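PDB 1Y2M: phenylalanine ammonia-lyase from Rhodosporidium toruloides, which catalyses the non-oxidative deamination of L-phenylalanine and L-tyrosine to trans-cinnamate and p-coumarate, releasing ammonium. Local coordinates for residues B[535-546]-B[651-659]. Sequence-based numbering, arbitrary orientation.
Sequences IDLRAIEFEFKK and SSPALSYLS
Tyr-657 lies against helix residues 535-546 with one ring face turned to Phe-542, whose CD2 edge points at the middle of that face. This T-shaped pair has its planes at 89° and its centroids 5.0 Å apart. Phe-542 CB also packs 3.7 Å from Tyr-657 CZ, while CB of Ser-656 lies toward the rim of the other face. A turn back along the helix the two backbones come nearest, at Ala-539 and Ala-654, where the small Ala-539 side chain puts CB 3.5 Å from Ala-654 N and also against the Pro-653 ring. Ile-535 CG2, trans to the backbone N, extends this apolar patch to Ala-654 CB (3.7 Å) and Leu-658 CD2. Beside it, Asp-536 OD1 and Ser-652 OG approach to 3.1 Å, and Tyr-666 of helix 662-672 hydrogen-bonds to both; Ser-652 OG accepts from Ala-654 N in an ST turn.

The side toward Lys-546 is looser and wetter. Bent at chi2 (-65°), Glu-543 brings OE2 to Tyr-657 OH, which donates a 2.6 Å hydrogen bond from 33° out of the carboxylate plane. Lys-546 NZ salt-bridges the same oxygen from the same face, and a water donates to Glu-543 OE2 and also bonds Ser-656 OG. A leucine in place of Tyr-657 has neither hydroxyl nor ring face, which would probably leave Glu-543 OE2 to Lys-546 and water alone and the Phe-542 edge without its aromatic partner. Far from the active site, this is helix-loop packing in the mainly helical PAL/histidase architecture, joining long helix 506-560 to the connection between helices 619-646 and 662-672.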
loop_
_atom_site.group_PDB
_atom_site.type_symbol
_atom_site.label_atom_id
_atom_site.label_comp_id
_atom_site.label_asym_id
_atom_site.label_seq_id
_atom_site.Cartn_x
_atom_site.Cartn_y
_atom_site.Cartn_z
ATOM N N ILE B 535 -15.076 33.311 7.139
ATOM C CA ILE B 535 -16.377 33.957 6.831
ATOM C C ILE B 535 -16.552 35.261 7.641
ATOM O O ILE B 535 -16.957 36.272 7.145
ATOM C CB ILE B 535 -17.536 32.993 7.083
ATOM C CG1 ILE B 535 -17.612 32.030 5.895
ATOM C CG2 ILE B 535 -18.813 33.697 7.258
ATOM C CD1 ILE B 535 -18.439 30.781 6.116
ATOM N N ASP B 536 -16.254 35.195 8.936
ATOM C CA ASP B 536 -16.343 36.379 9.768
ATOM C C ASP B 536 -15.342 37.459 9.326
ATOM O O ASP B 536 -15.664 38.634 9.334
ATOM C CB ASP B 536 -16.109 35.932 11.201
ATOM C CG ASP B 536 -17.332 35.325 11.820
ATOM O OD1 ASP B 536 -18.488 35.648 11.399
ATOM O OD2 ASP B 536 -17.177 34.546 12.811
ATOM N N LEU B 537 -14.127 37.072 8.959
ATOM C CA LEU B 537 -13.125 38.054 8.494
ATOM C C LEU B 537 -13.526 38.671 7.154
ATOM O O LEU B 537 -13.315 39.889 6.881
ATOM C CB LEU B 537 -11.741 37.424 8.405
ATOM C CG LEU B 537 -11.129 37.024 9.767
ATOM C CD1 LEU B 537 -9.797 36.244 9.558
ATOM C CD2 LEU B 537 -10.926 38.235 10.641
ATOM N N ARG B 538 -14.087 37.836 6.290
ATOM C CA ARG B 538 -14.611 38.374 5.045
ATOM C C ARG B 538 -15.753 39.359 5.268
ATOM O O ARG B 538 -15.889 40.392 4.595
ATOM C CB ARG B 538 -15.048 37.258 4.115
ATOM C CG ARG B 538 -15.272 37.749 2.678
ATOM C CD ARG B 538 -13.995 38.129 1.971
ATOM N NE ARG B 538 -13.251 36.968 1.470
ATOM C CZ ARG B 538 -12.054 37.025 0.886
ATOM N NH1 ARG B 538 -11.424 38.202 0.818
ATOM N NH2 ARG B 538 -11.514 35.949 0.394
ATOM N N ALA B 539 -16.609 39.041 6.229
ATOM C CA ALA B 539 -17.733 39.940 6.540
ATOM C C ALA B 539 -17.226 41.289 7.057
ATOM O O ALA B 539 -17.814 42.330 6.678
ATOM C CB ALA B 539 -18.647 39.291 7.527
ATOM N N ILE B 540 -16.179 41.271 7.904
ATOM C CA ILE B 540 -15.498 42.507 8.349
ATOM C C ILE B 540 -14.967 43.319 7.154
ATOM O O ILE B 540 -15.160 44.540 7.068
ATOM C CB ILE B 540 -14.347 42.182 9.350
ATOM C CG1 ILE B 540 -14.953 41.763 10.663
ATOM C CG2 ILE B 540 -13.436 43.360 9.554
ATOM C CD1 ILE B 540 -13.941 41.063 11.625
ATOM N N GLU B 541 -14.347 42.626 6.213
ATOM C CA GLU B 541 -13.881 43.264 4.988
ATOM C C GLU B 541 -15.033 43.931 4.252
ATOM O O GLU B 541 -14.930 45.080 3.833
ATOM C CB GLU B 541 -13.215 42.258 4.078
ATOM C CG GLU B 541 -12.833 42.787 2.721
ATOM C CD GLU B 541 -12.279 41.704 1.794
ATOM O OE1 GLU B 541 -11.808 40.650 2.270
ATOM O OE2 GLU B 541 -12.350 41.891 0.567
ATOM N N PHE B 542 -16.141 43.220 4.124
ATOM C CA PHE B 542 -17.322 43.790 3.463
ATOM C C PHE B 542 -17.897 44.996 4.194
ATOM O O PHE B 542 -18.242 46.002 3.557
ATOM C CB PHE B 542 -18.398 42.733 3.312
ATOM C CG PHE B 542 -18.177 41.784 2.152
ATOM C CD1 PHE B 542 -16.962 41.694 1.490
ATOM C CD2 PHE B 542 -19.219 40.977 1.730
ATOM C CE1 PHE B 542 -16.770 40.784 0.423
ATOM C CE2 PHE B 542 -19.050 40.085 0.680
ATOM C CZ PHE B 542 -17.832 39.990 0.031
ATOM N N GLU B 543 -17.986 44.919 5.530
ATOM C CA GLU B 543 -18.470 46.077 6.309
ATOM C C GLU B 543 -17.562 47.283 6.157
ATOM O O GLU B 543 -18.043 48.421 5.997
ATOM C CB GLU B 543 -18.606 45.754 7.799
ATOM C CG GLU B 543 -19.668 44.732 8.074
ATOM C CD GLU B 543 -21.038 45.222 7.716
ATOM O OE1 GLU B 543 -21.435 46.283 8.225
ATOM O OE2 GLU B 543 -21.709 44.578 6.892
ATOM N N PHE B 544 -16.253 47.020 6.168
ATOM C CA PHE B 544 -15.250 48.071 5.958
ATOM C C PHE B 544 -15.430 48.752 4.587
ATOM O O PHE B 544 -15.471 49.971 4.480
ATOM C CB PHE B 544 -13.857 47.459 6.039
ATOM C CG PHE B 544 -12.766 48.443 5.734
ATOM C CD1 PHE B 544 -12.261 49.261 6.702
ATOM C CD2 PHE B 544 -12.222 48.495 4.466
ATOM C CE1 PHE B 544 -11.251 50.171 6.389
ATOM C CE2 PHE B 544 -11.230 49.428 4.152
ATOM C CZ PHE B 544 -10.750 50.246 5.135
ATOM N N LYS B 545 -15.506 47.941 3.533
ATOM C CA LYS B 545 -15.648 48.448 2.174
ATOM C C LYS B 545 -16.918 49.325 2.020
ATOM O O LYS B 545 -16.907 50.318 1.281
ATOM C CB LYS B 545 -15.661 47.292 1.177
ATOM C CG LYS B 545 -14.310 46.673 0.972
ATOM C CD LYS B 545 -14.366 45.473 0.040
ATOM C CE LYS B 545 -12.943 44.925 -0.212
ATOM N NZ LYS B 545 -12.935 43.835 -1.240
ATOM N N LYS B 546 -18.005 48.989 2.716
ATOM C CA LYS B 546 -19.220 49.827 2.636
ATOM C C LYS B 546 -18.914 51.235 3.028
ATOM O O LYS B 546 -19.462 52.192 2.465
ATOM C CB LYS B 546 -20.307 49.358 3.606
ATOM C CG LYS B 546 -21.098 48.170 3.205
ATOM C CD LYS B 546 -22.070 47.847 4.347
ATOM C CE LYS B 546 -23.018 46.708 3.968
ATOM N NZ LYS B 546 -23.725 46.157 5.185
ATOM N N SER B 651 -25.152 38.779 16.398
ATOM C CA SER B 651 -25.202 40.017 15.589
ATOM C C SER B 651 -24.123 40.047 14.506
ATOM O O SER B 651 -23.865 41.127 13.908
ATOM C CB SER B 651 -25.045 41.255 16.464
ATOM O OG SER B 651 -26.162 41.399 17.332
ATOM N N SER B 652 -23.480 38.918 14.270
ATOM C CA SER B 652 -22.352 38.897 13.332
ATOM C C SER B 652 -22.752 39.419 11.953
ATOM O O SER B 652 -23.764 38.987 11.413
ATOM C CB SER B 652 -21.820 37.497 13.107
ATOM O OG SER B 652 -20.837 37.525 12.069
ATOM N N PRO B 653 -21.915 40.280 11.337
ATOM C CA PRO B 653 -22.216 40.758 10.002
ATOM C C PRO B 653 -22.231 39.638 8.958
ATOM O O PRO B 653 -22.845 39.809 7.919
ATOM C CB PRO B 653 -21.125 41.800 9.720
ATOM C CG PRO B 653 -20.021 41.429 10.589
ATOM C CD PRO B 653 -20.672 40.866 11.843
ATOM N N ALA B 654 -21.626 38.496 9.248
ATOM C CA ALA B 654 -21.678 37.343 8.348
ATOM C C ALA B 654 -23.131 36.967 8.042
ATOM O O ALA B 654 -23.429 36.480 6.950
ATOM C CB ALA B 654 -20.972 36.169 8.966
ATOM N N LEU B 655 -24.018 37.158 9.015
ATOM C CA LEU B 655 -25.430 36.809 8.803
ATOM C C LEU B 655 -26.048 37.652 7.688
ATOM O O LEU B 655 -27.098 37.291 7.157
ATOM C CB LEU B 655 -26.204 36.985 10.101
ATOM C CG LEU B 655 -25.676 36.139 11.245
ATOM C CD1 LEU B 655 -26.403 36.485 12.535
ATOM C CD2 LEU B 655 -25.766 34.655 10.988
ATOM N N SER B 656 -25.414 38.770 7.359
ATOM C CA SER B 656 -25.870 39.658 6.255
ATOM C C SER B 656 -25.535 39.134 4.846
ATOM O O SER B 656 -26.121 39.601 3.846
ATOM C CB SER B 656 -25.250 41.049 6.391
ATOM O OG SER B 656 -25.743 41.714 7.534
ATOM N N TYR B 657 -24.591 38.201 4.747
ATOM C CA TYR B 657 -24.059 37.810 3.474
ATOM C C TYR B 657 -24.146 36.334 3.197
ATOM O O TYR B 657 -24.113 35.939 2.042
ATOM C CB TYR B 657 -22.595 38.237 3.387
ATOM C CG TYR B 657 -22.378 39.715 3.623
ATOM C CD1 TYR B 657 -22.784 40.663 2.689
ATOM C CD2 TYR B 657 -21.765 40.159 4.781
ATOM C CE1 TYR B 657 -22.586 42.026 2.918
ATOM C CE2 TYR B 657 -21.595 41.509 5.037
ATOM C CZ TYR B 657 -21.998 42.430 4.111
ATOM O OH TYR B 657 -21.794 43.768 4.377
ATOM N N LEU B 658 -24.199 35.509 4.248
ATOM C CA LEU B 658 -24.230 34.064 4.038
ATOM C C LEU B 658 -25.489 33.684 3.285
ATOM O O LEU B 658 -26.538 34.313 3.458
ATOM C CB LEU B 658 -24.242 33.324 5.364
ATOM C CG LEU B 658 -22.903 33.271 6.062
ATOM C CD1 LEU B 658 -23.098 32.960 7.505
ATOM C CD2 LEU B 658 -22.059 32.275 5.456
ATOM N N SER B 659 -25.395 32.593 2.523
ATOM C CA SER B 659 -26.585 31.898 2.024
ATOM C C SER B 659 -27.478 31.581 3.155
ATOM O O SER B 659 -26.978 31.238 4.201
ATOM C CB SER B 659 -26.248 30.532 1.416
ATOM O OG SER B 659 -25.931 30.752 0.080
HETATM O O HOH W 1 -24.137 43.901 7.988
#